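Local coordinates for ribosome inactivating type 1 protein (Iris hollandica, PDB 3MVG) that belongs to the type 1 ribosome-inactivating proteins, single-chain plant proteins that inactivate ribosomes, at residues Gly58-Thr63 / Thr135-Ser140. Numbering follows the deposited sequence. Where two conformers were deposited one is given.
Sequences GNRPIT and TLHNWS
R60 and H137 make a CH-pi contact, continued inward by I62 and L136, where the start of strand 61-67 meets the last turn of helix 126-138, joining the mixed sheet to a helix packed against it. R60 CB sits 3.7 Å from the H137 ring centroid, nearly over its centre, and in the conformer given CG and CD run on above the CE1 and ND1 side. H137 CG is anti to the backbone N (chi1 -174°), which puts it on the strand side. At the ring's edge CD2 lies 3.1 Å from P61 O, a close approach suited to a polarised C-H. Also in the ring plane, ND1 donates a nearly straight hydrogen bond to N138 OD1 (3.0 Å), from above the amide's carbonyl plane; this helps to hold the ring's rotation. Deeper in, I62 and L136 are apolar, as their burial demands: I62 CG2 lies 3.5 Å from H137 N and 4.1 Å from L136 CB, while L136 also packs on L155 of helix 146-164. Arginine suits the exposed edge because its methylenes cover the imidazole while NE forms a salt bridge with D56, whose carboxylate would blunt any effect of the guanidinium charge on the histidine; the ND1 bond requires a proton there but leaves the ring's charge undecided.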
# COMPACT_ATOMS: atom_id res chain seq x y z
N GLY A 58 11.86 17.61 17.28
CA GLY A 58 11.70 18.72 18.22
C GLY A 58 10.68 19.76 17.79
O GLY A 58 10.65 20.87 18.31
N ASN A 59 9.81 19.39 16.84
CA ASN A 59 8.86 20.31 16.24
C ASN A 59 9.45 21.57 15.62
O ASN A 59 8.80 22.62 15.58
CB ASN A 59 7.71 20.65 17.19
CG ASN A 59 6.69 19.55 17.27
OD1 ASN A 59 6.48 18.81 16.31
ND2 ASN A 59 6.05 19.43 18.42
N ARG A 60 10.68 21.46 15.14
CA ARG A 60 11.27 22.52 14.33
C ARG A 60 10.79 22.31 12.90
O ARG A 60 10.99 21.23 12.33
CB ARG A 60 12.79 22.47 14.39
CG ARG A 60 13.36 22.76 15.77
CD ARG A 60 14.82 22.34 15.86
NE ARG A 60 14.95 20.89 15.83
CZ ARG A 60 15.09 20.13 16.91
NH1 ARG A 60 15.11 20.68 18.12
NH2 ARG A 60 15.20 18.82 16.79
N PRO A 61 10.13 23.32 12.31
CA PRO A 61 9.55 23.14 10.99
C PRO A 61 10.39 23.66 9.84
O PRO A 61 11.22 24.56 10.00
CB PRO A 61 8.28 23.98 11.08
CG PRO A 61 8.68 25.15 11.95
CD PRO A 61 9.73 24.62 12.91
N ILE A 62 10.19 23.06 8.66
CA ILE A 62 10.55 23.67 7.37
C ILE A 62 9.34 23.51 6.46
O ILE A 62 8.59 22.54 6.60
CB ILE A 62 11.83 23.05 6.72
CG1 ILE A 62 11.63 21.60 6.29
CG2 ILE A 62 13.02 23.20 7.64
CD1 ILE A 62 11.24 21.44 4.84
N THR A 63 9.14 24.47 5.54
CA THR A 63 8.00 24.43 4.64
C THR A 63 8.47 24.20 3.22
O THR A 63 9.15 25.06 2.66
CB THR A 63 7.18 25.72 4.72
OG1 THR A 63 6.76 25.91 6.08
CG2 THR A 63 5.95 25.65 3.81
N THR A 135 18.09 19.07 9.14
CA THR A 135 19.22 19.53 8.34
C THR A 135 18.87 20.80 7.58
O THR A 135 19.61 21.79 7.63
CB THR A 135 19.72 18.43 7.40
OG1 THR A 135 20.13 17.30 8.17
CG2 THR A 135 20.90 18.91 6.57
N LEU A 136 17.72 20.81 6.91
CA LEU A 136 17.28 22.00 6.21
C LEU A 136 16.95 23.12 7.19
O LEU A 136 17.21 24.29 6.91
CB LEU A 136 16.09 21.70 5.31
CG LEU A 136 16.37 20.76 4.12
CD1 LEU A 136 15.18 20.76 3.19
CD2 LEU A 136 17.64 21.15 3.35
N HIS A 137 16.39 22.77 8.35
CA HIS A 137 16.07 23.79 9.35
C HIS A 137 17.31 24.58 9.76
O HIS A 137 17.26 25.80 9.90
CB HIS A 137 15.43 23.17 10.59
CG HIS A 137 14.96 24.18 11.58
ND1 HIS A 137 15.75 24.63 12.61
CD2 HIS A 137 13.79 24.86 11.67
CE1 HIS A 137 15.08 25.53 13.31
NE2 HIS A 137 13.89 25.69 12.76
N ASN A 138 18.42 23.87 9.92
CA ASN A 138 19.65 24.45 10.46
C ASN A 138 20.63 24.99 9.43
O ASN A 138 21.49 25.80 9.78
CB ASN A 138 20.34 23.43 11.37
CG ASN A 138 19.49 23.05 12.57
OD1 ASN A 138 18.63 23.82 13.00
ND2 ASN A 138 19.73 21.86 13.10
N TRP A 139 20.52 24.56 8.18
CA TRP A 139 21.50 24.95 7.16
C TRP A 139 21.34 26.40 6.72
O TRP A 139 20.23 26.90 6.57
CB TRP A 139 21.40 24.03 5.94
CG TRP A 139 22.43 24.29 4.85
CD1 TRP A 139 23.67 23.72 4.74
CD2 TRP A 139 22.29 25.18 3.73
NE1 TRP A 139 24.31 24.19 3.61
CE2 TRP A 139 23.49 25.08 2.97
CE3 TRP A 139 21.27 26.02 3.27
CZ2 TRP A 139 23.68 25.80 1.79
CZ3 TRP A 139 21.46 26.72 2.09
CH2 TRP A 139 22.66 26.62 1.37
N SER A 140 22.47 27.07 6.53
CA SER A 140 22.46 28.37 5.88
C SER A 140 23.71 28.54 5.03
O SER A 140 24.78 28.02 5.37
CB SER A 140 22.32 29.50 6.89
OG SER A 140 23.41 29.49 7.79